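Long-range contacts in type III effector HopA1 (Pseudomonas syringae pv. tomato str. DC3000, PDB 4RSX), which is a bacterial effector, probably delivered into plant cells by the type III secretion system, whose alpha/beta domain is described here and whose biochemical activity is not established: residues R105-K109 with I162-V166; M27-Y33 with G214-S218; H39-M43 with P120-T124; V66-D70 with D79-Y85. All coordinates share one frame. Numbering follows the deposited sequence.

Contact 1 (R105-K109 with I162-V166)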
loop_
_atom_site.group_PDB
_atom_site.type_symbol
_atom_site.label_atom_id
_atom_site.label_comp_id
_atom_site.label_asym_id
_atom_site.label_seq_id
_atom_site.Cartn_x
_atom_site.Cartn_y
_atom_site.Cartn_z
ATOM N N ARG A 105 16.468 3.181 -8.468
ATOM C CA ARG A 105 16.006 4.551 -8.669
ATOM C C ARG A 105 15.905 5.261 -7.319
ATOM O O ARG A 105 15.317 4.724 -6.386
ATOM C CB ARG A 105 14.658 4.537 -9.395
ATOM C CG ARG A 105 14.726 3.799 -10.734
ATOM C CD ARG A 105 13.363 3.566 -11.354
ATOM N NE ARG A 105 13.478 2.833 -12.619
ATOM C CZ ARG A 105 12.531 2.052 -13.132
ATOM N NH1 ARG A 105 11.369 1.903 -12.491
ATOM N NH2 ARG A 105 12.746 1.424 -14.290
ATOM N N ARG A 106 16.498 6.450 -7.207
ATOM C CA ARG A 106 16.449 7.228 -5.959
ATOM C C ARG A 106 14.997 7.548 -5.595
ATOM O O ARG A 106 14.180 7.847 -6.480
ATOM C CB ARG A 106 17.274 8.528 -6.092
ATOM C CG ARG A 106 17.232 9.469 -4.874
ATOM C CD ARG A 106 17.781 10.875 -5.196
ATOM N NE ARG A 106 17.280 11.908 -4.272
ATOM C CZ ARG A 106 16.377 12.849 -4.582
ATOM N NH1 ARG A 106 15.858 12.921 -5.807
ATOM N NH2 ARG A 106 15.992 13.736 -3.665
ATOM N N GLU A 107 14.670 7.457 -4.305
ATOM C CA GLU A 107 13.323 7.799 -3.820
ATOM C C GLU A 107 13.243 9.268 -3.417
ATOM O O GLU A 107 14.131 9.761 -2.713
ATOM C CB GLU A 107 12.953 6.957 -2.592
ATOM C CG GLU A 107 12.822 5.449 -2.829
ATOM C CD GLU A 107 12.532 4.687 -1.526
ATOM O OE1 GLU A 107 12.327 5.354 -0.487
ATOM O OE2 GLU A 107 12.506 3.433 -1.530
ATOM N N ASP A 108 12.185 9.965 -3.832
ATOM C CA ASP A 108 11.933 11.291 -3.270
ATOM C C ASP A 108 11.598 11.134 -1.790
ATOM O O ASP A 108 11.074 10.090 -1.370
ATOM C CB ASP A 108 10.738 11.959 -3.944
ATOM C CG ASP A 108 10.990 12.304 -5.400
ATOM O OD1 ASP A 108 12.165 12.348 -5.831
ATOM O OD2 ASP A 108 9.989 12.541 -6.114
ATOM N N LYS A 109 11.863 12.169 -1.000
ATOM C CA LYS A 109 11.456 12.156 0.393
ATOM C C LYS A 109 9.935 12.146 0.523
ATOM O O LYS A 109 9.401 11.662 1.509
ATOM C CB LYS A 109 12.047 13.360 1.121
ATOM C CG LYS A 109 13.536 13.517 0.857
ATOM C CD LYS A 109 14.363 13.440 2.129
ATOM C CE LYS A 109 15.043 14.790 2.432
ATOM N NZ LYS A 109 15.947 15.266 1.333
ATOM N N ILE A 162 5.825 5.599 -5.859
ATOM C CA ILE A 162 5.908 6.507 -7.000
ATOM C C ILE A 162 6.515 7.868 -6.652
ATOM O O ILE A 162 6.075 8.531 -5.703
ATOM C CB ILE A 162 4.503 6.759 -7.575
ATOM C CG1 ILE A 162 3.856 5.434 -7.997
ATOM C CG2 ILE A 162 4.561 7.726 -8.752
ATOM C CD1 ILE A 162 2.372 5.553 -8.338
ATOM N N ASN A 163 7.518 8.290 -7.416
ATOM C CA ASN A 163 7.999 9.663 -7.306
ATOM C C ASN A 163 7.076 10.528 -8.154
ATOM O O ASN A 163 7.208 10.556 -9.373
ATOM C CB ASN A 163 9.439 9.777 -7.814
ATOM C CG ASN A 163 10.429 9.067 -6.919
ATOM O OD1 ASN A 163 10.198 8.917 -5.711
ATOM N ND2 ASN A 163 11.550 8.636 -7.500
ATOM N N GLY A 164 6.114 11.199 -7.533
ATOM C CA GLY A 164 5.127 11.927 -8.309
ATOM C C GLY A 164 3.868 12.178 -7.509
ATOM O O GLY A 164 3.756 11.706 -6.372
ATOM N N ASP A 165 2.923 12.908 -8.105
ATOM C CA ASP A 165 1.712 13.337 -7.411
ATOM C C ASP A 165 0.512 12.491 -7.822
ATOM O O ASP A 165 0.665 11.486 -8.532
ATOM C CB ASP A 165 1.416 14.797 -7.743
ATOM C CG ASP A 165 1.404 15.058 -9.252
ATOM O OD1 ASP A 165 1.118 14.127 -10.040
ATOM O OD2 ASP A 165 1.687 16.201 -9.662
ATOM N N VAL A 166 -0.679 12.928 -7.422
ATOM C CA VAL A 166 -1.885 12.147 -7.654
ATOM C C VAL A 166 -2.185 11.980 -9.152
ATOM O O VAL A 166 -2.583 10.889 -9.593
ATOM C CB VAL A 166 -3.092 12.702 -6.850
ATOM C CG1 VAL A 166 -3.526 14.060 -7.381
ATOM C CG2 VAL A 166 -4.249 11.712 -6.857
#
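Two hydrogen bonds from a single side-chain amide hold this contact together. Asn163 ND2 donates to Arg106 O at 2.9 Å. Asp108 N donates to Asn163 OD1, also at 2.9 Å and nearly straight, with an N-H...O angle of 173°. The amide thus reads the backbone on both sides of Glu107, using its donor and its acceptor at once. Between these two bonds Glu107 CA lies 3.8 Å from Asn163 OD1. The same OD1 also accepts from Gln111 NE2, just past the first segment.

The Asp108 side chain adds packing, with OD2 3.3 Å from Asn163 CB. Its other oxygen faces its own segment. Arg106 NH1 lies 3.7 Å from Asp108 OD1, a long salt bridge in which the charges are near but no N-H points at the oxygen. Gly164 follows with phi 159°, a backbone conformation in which a CB would jam against the preceding carbonyl oxygen. Asp165 then caps the helix 166-180 by accepting from Lys168 N.

The contact joins the loop between strands 96-101 and 111-116 to the turn after strand 158-162. It is small, burying 154 Å² in all, and lies at the surface. Its chemistry is polar and directional. The loop is held through its main chain, so the two bonds themselves do not depend on the side chains of Arg106 and Glu107.

Contact 2 (M27-Y33 with G214-S218)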
loop_
_atom_site.group_PDB
_atom_site.type_symbol
_atom_site.label_atom_id
_atom_site.label_comp_id
_atom_site.label_asym_id
_atom_site.label_seq_id
_atom_site.Cartn_x
_atom_site.Cartn_y
_atom_site.Cartn_z
ATOM N N MET A 27 -1.457 2.199 19.056
ATOM C CA MET A 27 -1.726 0.855 18.546
ATOM C C MET A 27 -3.227 0.527 18.484
ATOM O O MET A 27 -3.694 -0.098 17.520
ATOM C CB MET A 27 -0.993 -0.192 19.388
ATOM C CG MET A 27 -0.961 -1.579 18.774
ATOM S SD MET A 27 -0.112 -1.596 17.178
ATOM C CE MET A 27 1.449 -0.841 17.614
ATOM N N ASP A 28 -3.979 0.951 19.499
ATOM C CA ASP A 28 -5.429 0.772 19.486
ATOM C C ASP A 28 -6.008 1.445 18.248
ATOM O O ASP A 28 -6.748 0.827 17.471
ATOM C CB ASP A 28 -6.068 1.400 20.727
ATOM C CG ASP A 28 -5.796 0.616 21.984
ATOM O OD1 ASP A 28 -5.647 -0.622 21.886
ATOM O OD2 ASP A 28 -5.733 1.245 23.066
ATOM N N ILE A 29 -5.650 2.715 18.072
ATOM C CA ILE A 29 -6.126 3.496 16.946
ATOM C C ILE A 29 -5.757 2.795 15.649
ATOM O O ILE A 29 -6.581 2.678 14.744
ATOM C CB ILE A 29 -5.560 4.923 16.993
ATOM C CG1 ILE A 29 -6.056 5.615 18.268
ATOM C CG2 ILE A 29 -5.938 5.701 15.734
ATOM C CD1 ILE A 29 -5.364 6.915 18.581
ATOM N N TYR A 30 -4.533 2.279 15.593
ATOM C CA TYR A 30 -4.029 1.575 14.418
ATOM C C TYR A 30 -4.788 0.266 14.104
ATOM O O TYR A 30 -5.000 -0.076 12.924
ATOM C CB TYR A 30 -2.533 1.304 14.612
ATOM C CG TYR A 30 -1.898 0.507 13.508
ATOM C CD1 TYR A 30 -1.888 0.984 12.200
ATOM C CD2 TYR A 30 -1.290 -0.718 13.770
ATOM C CE1 TYR A 30 -1.299 0.257 11.177
ATOM C CE2 TYR A 30 -0.691 -1.456 12.756
ATOM C CZ TYR A 30 -0.694 -0.961 11.460
ATOM O OH TYR A 30 -0.111 -1.694 10.448
ATOM N N LYS A 31 -5.187 -0.468 15.144
ATOM C CA LYS A 31 -5.884 -1.738 14.932
ATOM C C LYS A 31 -7.233 -1.556 14.240
ATOM O O LYS A 31 -7.669 -2.442 13.511
ATOM C CB LYS A 31 -6.044 -2.513 16.241
ATOM C CG LYS A 31 -4.745 -3.178 16.729
ATOM C CD LYS A 31 -4.960 -3.917 18.062
ATOM C CE LYS A 31 -3.651 -4.507 18.587
ATOM N NZ LYS A 31 -3.720 -4.832 20.044
ATOM N N ILE A 32 -7.878 -0.409 14.456
ATOM C CA ILE A 32 -9.113 -0.089 13.734
ATOM C C ILE A 32 -8.883 -0.050 12.217
ATOM O O ILE A 32 -9.701 -0.556 11.448
ATOM C CB ILE A 32 -9.734 1.243 14.194
ATOM C CG1 ILE A 32 -9.996 1.221 15.705
ATOM C CG2 ILE A 32 -11.027 1.507 13.439
ATOM C CD1 ILE A 32 -10.252 2.594 16.289
ATOM N N TYR A 33 -7.771 0.552 11.800
ATOM C CA TYR A 33 -7.354 0.560 10.392
ATOM C C TYR A 33 -7.051 -0.849 9.884
ATOM O O TYR A 33 -7.407 -1.189 8.753
ATOM C CB TYR A 33 -6.101 1.429 10.223
ATOM C CG TYR A 33 -5.518 1.437 8.830
ATOM C CD1 TYR A 33 -5.869 2.421 7.930
ATOM C CD2 TYR A 33 -4.611 0.466 8.417
ATOM C CE1 TYR A 33 -5.340 2.449 6.669
ATOM C CE2 TYR A 33 -4.089 0.478 7.143
ATOM C CZ TYR A 33 -4.454 1.480 6.278
ATOM O OH TYR A 33 -3.945 1.523 5.008
ATOM N N GLY A 214 4.526 3.557 7.445
ATOM C CA GLY A 214 3.365 3.016 6.749
ATOM C C GLY A 214 2.116 3.887 6.894
ATOM O O GLY A 214 1.932 4.575 7.899
ATOM N N HIS A 215 1.244 3.846 5.891
ATOM C CA HIS A 215 0.122 4.776 5.820
ATOM C C HIS A 215 -0.822 4.700 7.031
ATOM O O HIS A 215 -1.220 5.741 7.584
ATOM C CB HIS A 215 -0.663 4.555 4.528
ATOM C CG HIS A 215 -1.942 5.314 4.474
ATOM N ND1 HIS A 215 -2.012 6.630 4.063
ATOM C CD2 HIS A 215 -3.205 4.956 4.809
ATOM C CE1 HIS A 215 -3.263 7.042 4.135
ATOM N NE2 HIS A 215 -4.007 6.049 4.585
ATOM N N GLY A 216 -1.175 3.479 7.438
ATOM C CA GLY A 216 -2.024 3.262 8.605
ATOM C C GLY A 216 -1.481 3.833 9.911
ATOM O O GLY A 216 -2.213 4.504 10.658
ATOM N N MET A 217 -0.209 3.578 10.202
ATOM C CA MET A 217 0.348 4.028 11.473
ATOM C C MET A 217 0.551 5.537 11.474
ATOM O O MET A 217 0.361 6.193 12.511
ATOM C CB MET A 217 1.655 3.284 11.819
ATOM C CG MET A 217 2.208 3.591 13.231
ATOM S SD MET A 217 1.042 3.288 14.616
ATOM C CE MET A 217 1.178 1.513 14.788
ATOM N N SER A 218 0.917 6.098 10.321
ATOM C CA SER A 218 1.131 7.541 10.254
ATOM C C SER A 218 -0.170 8.307 10.483
ATOM O O SER A 218 -0.194 9.295 11.229
ATOM C CB SER A 218 1.795 7.971 8.941
ATOM O OG SER A 218 0.896 7.916 7.853
#
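Met217, Tyr30 and Gly216 lose the most surface here, with Tyr33 close behind. Met217 CE sits over the face of the Tyr30 ring, 3.8 Å from the centroid, in a CH-pi contact. Met217 SD is 4.7 Å from the same centroid and oblique to the ring, a Met-aromatic contact. The methyl group also meets a second methionine, with Met27 CE 3.7 Å from Met217 CE.

Gly216 fits between the two tyrosines. Its CA stands almost on the normal of the Tyr33 ring, 3.6 Å from the centroid. Its carbonyl carbon meets the edge of the Tyr30 ring, with Gly216 C 3.7 Å from Tyr30 CD1. A CB here would clash with both rings. At the far end Tyr33 OH lies 3.5 Å from His215 CD2, and Trp14 of helix 2-19 meets the Tyr33 ring.

The arrangement is typical of close helix-helix packing at a glycine, here between helix 26-35 and the first turn of helix 215-228.

Contact 3 (H39-M43 with P120-T124)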
loop_
_atom_site.group_PDB
_atom_site.type_symbol
_atom_site.label_atom_id
_atom_site.label_comp_id
_atom_site.label_asym_id
_atom_site.label_seq_id
_atom_site.Cartn_x
_atom_site.Cartn_y
_atom_site.Cartn_z
ATOM N N HIS A 39 -11.452 -9.041 3.266
ATOM C CA HIS A 39 -11.209 -10.373 3.819
ATOM C C HIS A 39 -11.506 -11.537 2.875
ATOM O O HIS A 39 -12.173 -12.496 3.265
ATOM C CB HIS A 39 -11.931 -10.543 5.162
ATOM C CG HIS A 39 -11.386 -9.666 6.250
ATOM N ND1 HIS A 39 -10.070 -9.726 6.670
ATOM C CD2 HIS A 39 -11.976 -8.702 7.002
ATOM C CE1 HIS A 39 -9.875 -8.839 7.632
ATOM N NE2 HIS A 39 -11.013 -8.204 7.852
ATOM N N SER A 40 -10.987 -11.454 1.648
ATOM C CA SER A 40 -11.135 -12.523 0.655
ATOM C C SER A 40 -10.573 -13.853 1.151
ATOM O O SER A 40 -9.601 -13.892 1.917
ATOM C CB SER A 40 -10.428 -12.157 -0.656
ATOM O OG SER A 40 -11.116 -11.143 -1.373
ATOM N N HIS A 41 -11.188 -14.944 0.714
ATOM C CA HIS A 41 -10.634 -16.265 0.973
ATOM C C HIS A 41 -9.412 -16.385 0.070
ATOM O O HIS A 41 -9.416 -15.870 -1.043
ATOM C CB HIS A 41 -11.666 -17.346 0.662
ATOM C CG HIS A 41 -11.374 -18.667 1.301
ATOM N ND1 HIS A 41 -10.700 -19.681 0.650
ATOM C CD2 HIS A 41 -11.674 -19.148 2.533
ATOM C CE1 HIS A 41 -10.591 -20.725 1.453
ATOM N NE2 HIS A 41 -11.172 -20.429 2.601
ATOM N N PRO A 42 -8.347 -17.034 0.557
ATOM C CA PRO A 42 -7.114 -17.069 -0.238
ATOM C C PRO A 42 -7.302 -17.778 -1.569
ATOM O O PRO A 42 -8.244 -18.572 -1.728
ATOM C CB PRO A 42 -6.152 -17.894 0.628
ATOM C CG PRO A 42 -6.737 -17.855 2.033
ATOM C CD PRO A 42 -8.212 -17.745 1.845
ATOM N N MET A 43 -6.417 -17.483 -2.515
ATOM C CA MET A 43 -6.316 -18.270 -3.733
ATOM C C MET A 43 -5.926 -19.710 -3.361
ATOM O O MET A 43 -5.435 -19.972 -2.257
ATOM C CB MET A 43 -5.279 -17.658 -4.679
ATOM C CG MET A 43 -3.849 -17.924 -4.258
ATOM S SD MET A 43 -2.606 -17.106 -5.286
ATOM C CE MET A 43 -2.708 -15.423 -4.651
ATOM N N PRO A 120 -7.764 -12.487 -5.389
ATOM C CA PRO A 120 -6.509 -13.230 -5.191
ATOM C C PRO A 120 -6.208 -14.158 -6.354
ATOM O O PRO A 120 -5.041 -14.450 -6.629
ATOM C CB PRO A 120 -6.792 -14.065 -3.935
ATOM C CG PRO A 120 -7.853 -13.319 -3.206
ATOM C CD PRO A 120 -8.717 -12.707 -4.282
ATOM N N GLN A 121 -7.257 -14.608 -7.036
ATOM C CA GLN A 121 -7.108 -15.426 -8.238
ATOM C C GLN A 121 -6.407 -14.654 -9.354
ATOM O O GLN A 121 -5.918 -15.249 -10.318
ATOM C CB GLN A 121 -8.480 -15.934 -8.716
ATOM C CG GLN A 121 -9.217 -16.867 -7.737
ATOM C CD GLN A 121 -9.790 -16.149 -6.510
ATOM O OE1 GLN A 121 -9.980 -14.928 -6.512
ATOM N NE2 GLN A 121 -10.052 -16.911 -5.448
ATOM N N TYR A 122 -6.360 -13.328 -9.234
ATOM C CA TYR A 122 -5.677 -12.516 -10.241
ATOM C C TYR A 122 -4.358 -11.924 -9.766
ATOM O O TYR A 122 -3.753 -11.132 -10.478
ATOM C CB TYR A 122 -6.606 -11.418 -10.760
ATOM C CG TYR A 122 -7.645 -11.971 -11.690
ATOM C CD1 TYR A 122 -7.345 -12.219 -13.029
ATOM C CD2 TYR A 122 -8.908 -12.293 -11.231
ATOM C CE1 TYR A 122 -8.288 -12.754 -13.888
ATOM C CE2 TYR A 122 -9.861 -12.818 -12.084
ATOM C CZ TYR A 122 -9.544 -13.048 -13.406
ATOM O OH TYR A 122 -10.492 -13.582 -14.248
ATOM N N ALA A 123 -3.907 -12.303 -8.573
ATOM C CA ALA A 123 -2.671 -11.728 -8.025
ATOM C C ALA A 123 -1.468 -11.906 -8.948
ATOM O O ALA A 123 -0.700 -10.961 -9.172
ATOM C CB ALA A 123 -2.379 -12.286 -6.647
ATOM N N THR A 124 -1.317 -13.106 -9.500
ATOM C CA THR A 124 -0.197 -13.410 -10.378
ATOM C C THR A 124 -0.203 -12.503 -11.607
ATOM O O THR A 124 0.822 -11.915 -11.966
ATOM C CB THR A 124 -0.215 -14.901 -10.786
ATOM O OG1 THR A 124 0.013 -15.706 -9.621
ATOM C CG2 THR A 124 0.867 -15.203 -11.787
HETATM O O HOH W 1 -11.069 -15.870 -2.805
#
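The segment 39-43 is an extended loop, with Ser40 to Met43 near polyproline backbone angles. The segment 120-124 is a tight 3-10 turn that leads into helix 123-136. Within it Ala123 N donates to Pro120 O at 3.1 Å. The two backbones come closest at Met43 and Pro120, whose CA atoms are 5.3 Å apart.

Met43 and Pro120 are also the main side-chain partners. Met43 CB lies 4.0 Å from Pro120 CB. The methionine then reaches along the turn, so that Met43 CE is 3.2 Å from Pro120 O and 3.7 Å from Ala123 CB. The proline ring meets the loop again further back, with Pro120 CG 3.8 Å from Ser40 CB and 3.7 Å from His41 O. These contacts are van der Waals packing. The polar link is made by a water, which donates to His41 O at 2.4 Å, a short distance, and accepts from Gln121 NE2 at 3.0 Å. It bridges the outer side of the contact, where both residues are exposed.

The loop connects helix 26-35 to helix 45-58. Ser40 is tied by its backbone to Gly152, and Met43 O accepts from Gln48 NE2 of helix 45-58. The contact sets the first turn of helix 123-136 against helix 45-58, with Phe51 of that helix on Ala123 and Thr124.

Contact 4 (V66-D70 with D79-Y85)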
loop_
_atom_site.group_PDB
_atom_site.type_symbol
_atom_site.label_atom_id
_atom_site.label_comp_id
_atom_site.label_asym_id
_atom_site.label_seq_id
_atom_site.Cartn_x
_atom_site.Cartn_y
_atom_site.Cartn_z
ATOM N N VAL A 66 13.314 -9.529 -8.270
ATOM C CA VAL A 66 12.403 -9.752 -7.151
ATOM C C VAL A 66 13.199 -10.189 -5.926
ATOM O O VAL A 66 14.030 -11.103 -6.002
ATOM C CB VAL A 66 11.344 -10.833 -7.475
ATOM C CG1 VAL A 66 10.439 -11.073 -6.270
ATOM C CG2 VAL A 66 10.544 -10.447 -8.709
ATOM N N ARG A 67 12.946 -9.543 -4.797
ATOM C CA ARG A 67 13.654 -9.879 -3.577
ATOM C C ARG A 67 12.664 -10.041 -2.442
ATOM O O ARG A 67 11.679 -9.303 -2.368
ATOM C CB ARG A 67 14.648 -8.770 -3.232
ATOM C CG ARG A 67 15.738 -8.608 -4.266
ATOM C CD ARG A 67 16.656 -7.452 -3.945
ATOM N NE ARG A 67 17.865 -7.506 -4.763
ATOM C CZ ARG A 67 18.692 -6.481 -4.942
ATOM N NH1 ARG A 67 18.433 -5.311 -4.371
ATOM N NH2 ARG A 67 19.775 -6.624 -5.695
ATOM N N THR A 68 12.918 -11.002 -1.557
ATOM C CA THR A 68 12.135 -11.101 -0.332
ATOM C C THR A 68 12.382 -9.864 0.512
ATOM O O THR A 68 13.458 -9.261 0.430
ATOM C CB THR A 68 12.479 -12.369 0.495
ATOM O OG1 THR A 68 11.696 -12.386 1.700
ATOM C CG2 THR A 68 13.978 -12.420 0.846
ATOM N N GLN A 69 11.383 -9.479 1.303
ATOM C CA GLN A 69 11.545 -8.379 2.250
ATOM C C GLN A 69 11.721 -8.883 3.681
ATOM O O GLN A 69 11.723 -8.094 4.624
ATOM C CB GLN A 69 10.361 -7.407 2.187
ATOM C CG GLN A 69 10.369 -6.482 0.974
ATOM C CD GLN A 69 9.479 -5.249 1.161
ATOM O OE1 GLN A 69 9.482 -4.333 0.334
ATOM N NE2 GLN A 69 8.720 -5.223 2.252
ATOM N N ASP A 70 11.839 -10.199 3.830
ATOM C CA ASP A 70 12.161 -10.831 5.110
ATOM C C ASP A 70 13.334 -10.109 5.803
ATOM O O ASP A 70 14.410 -9.974 5.210
ATOM C CB ASP A 70 12.509 -12.308 4.854
ATOM C CG ASP A 70 13.039 -13.012 6.083
ATOM O OD1 ASP A 70 12.382 -12.956 7.143
ATOM O OD2 ASP A 70 14.131 -13.617 5.987
ATOM N N ASP A 79 18.912 -11.603 0.716
ATOM C CA ASP A 79 17.705 -11.387 -0.086
ATOM C C ASP A 79 17.991 -11.391 -1.598
ATOM O O ASP A 79 17.104 -11.091 -2.407
ATOM C CB ASP A 79 17.006 -10.085 0.327
ATOM C CG ASP A 79 17.881 -8.866 0.113
ATOM O OD1 ASP A 79 19.119 -9.021 0.176
ATOM O OD2 ASP A 79 17.336 -7.760 -0.119
ATOM N N ARG A 80 19.221 -11.743 -1.975
ATOM C CA ARG A 80 19.612 -11.776 -3.386
ATOM C C ARG A 80 19.527 -13.175 -4.018
ATOM O O ARG A 80 20.016 -13.377 -5.131
ATOM C CB ARG A 80 21.025 -11.193 -3.577
ATOM C CG ARG A 80 21.302 -9.912 -2.790
ATOM C CD ARG A 80 20.240 -8.840 -3.028
ATOM N NE ARG A 80 20.147 -7.941 -1.880
ATOM C CZ ARG A 80 20.727 -6.743 -1.808
ATOM N NH1 ARG A 80 21.434 -6.282 -2.835
ATOM N NH2 ARG A 80 20.597 -6.003 -0.708
ATOM N N ASN A 81 18.928 -14.140 -3.320
ATOM C CA ASN A 81 18.733 -15.474 -3.899
ATOM C C ASN A 81 17.280 -15.917 -3.771
ATOM O O ASN A 81 16.913 -16.654 -2.853
ATOM C CB ASN A 81 19.669 -16.510 -3.266
ATOM C CG ASN A 81 19.714 -17.823 -4.050
ATOM O OD1 ASN A 81 18.798 -18.149 -4.823
ATOM N ND2 ASN A 81 20.784 -18.584 -3.851
ATOM N N LEU A 82 16.458 -15.461 -4.707
ATOM C CA LEU A 82 15.021 -15.676 -4.627
ATOM C C LEU A 82 14.667 -17.161 -4.576
ATOM O O LEU A 82 13.894 -17.595 -3.707
ATOM C CB LEU A 82 14.330 -15.001 -5.811
ATOM C CG LEU A 82 12.810 -15.086 -5.753
ATOM C CD1 LEU A 82 12.314 -14.486 -4.444
ATOM C CD2 LEU A 82 12.178 -14.393 -6.964
ATOM N N ASP A 83 15.255 -17.934 -5.486
ATOM C CA ASP A 83 14.907 -19.351 -5.623
ATOM C C ASP A 83 15.173 -20.137 -4.343
ATOM O O ASP A 83 14.385 -21.003 -3.967
ATOM C CB ASP A 83 15.643 -19.981 -6.814
ATOM C CG ASP A 83 15.237 -19.368 -8.143
ATOM O OD1 ASP A 83 14.571 -18.306 -8.143
ATOM O OD2 ASP A 83 15.598 -19.937 -9.195
ATOM N N LYS A 84 16.268 -19.811 -3.663
ATOM C CA LYS A 84 16.630 -20.485 -2.418
ATOM C C LYS A 84 15.686 -20.135 -1.275
ATOM O O LYS A 84 15.294 -21.011 -0.509
ATOM C CB LYS A 84 18.073 -20.160 -2.019
ATOM C CG LYS A 84 18.612 -21.013 -0.865
ATOM C CD LYS A 84 20.013 -20.566 -0.424
ATOM C CE LYS A 84 20.677 -21.596 0.490
ATOM N NZ LYS A 84 19.901 -21.853 1.733
ATOM N N TYR A 85 15.322 -18.857 -1.158
ATOM C CA TYR A 85 14.375 -18.432 -0.119
ATOM C C TYR A 85 13.022 -19.143 -0.271
ATOM O O TYR A 85 12.454 -19.647 0.701
ATOM C CB TYR A 85 14.191 -16.900 -0.127
ATOM C CG TYR A 85 13.223 -16.398 0.931
ATOM C CD1 TYR A 85 13.661 -16.107 2.218
ATOM C CD2 TYR A 85 11.863 -16.222 0.641
ATOM C CE1 TYR A 85 12.786 -15.651 3.191
ATOM C CE2 TYR A 85 10.968 -15.769 1.618
ATOM C CZ TYR A 85 11.444 -15.487 2.889
ATOM O OH TYR A 85 10.590 -15.040 3.871
HETATM O O HOH W 2 14.851 -6.831 -0.220
#
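This contact closes the short excursion through helix 71-75 that leads from strand 64-68, outermost in the antiparallel sheet within the chain, to helix 82-88. Thr68 is central. Its CB sits over the Tyr85 ring, 3.9 Å from the centroid, in a CH-pi contact. Thr68 OG1 accepts from Asp70 N at 3.1 Å, forming an ST turn as the strand ends. Asp70 CB lies 3.5 Å from Tyr85 OH, while Asp70 OD2 bonds to Ser73. Nearer the strand's start, Val66 CB packs on Leu82 CD2 at 3.7 Å.

The other side is polar. A water donates to Thr68 O at 2.9 Å and to Asp79 OD2 at 2.7 Å. Arg80 NE forms a salt bridge with Asp79 OD1 at 2.5 Å. The guanidinium of Arg80 turns a face to Arg67 CZ despite like charge, with Arg67 NH2 3.3 Å from Arg80 NH1; Glu65 pairs with Arg67.

Asn81 OD1 accepts from Lys84 N. With Leu82 and Tyr85 on Val66 and Thr68, this is a capped helix packed against an edge strand.

In the fold
Contact 1 is the surface contact of the four; the other three are partly buried. It relies on direct hydrogen bonds between its segments, whereas contacts 2 to 4 rest mainly on packing. Aromatic faces serve in contacts 2 and 4, but not in contact 3, where a proline and a methionine meet. Bridging waters occur in contacts 3 and 4. Contacts 1 and 4 involve strands or loops of the one antiparallel sheet, while contact 2 pairs two helices. Contact 2 uses helix 26-35 and contact 3 the loop that follows it. Contact 2 spans the longest stretch of sequence and encloses the rest. Contacts 1 and 3 lie on opposite sides of the chain's centre, with centres about 29 Å apart.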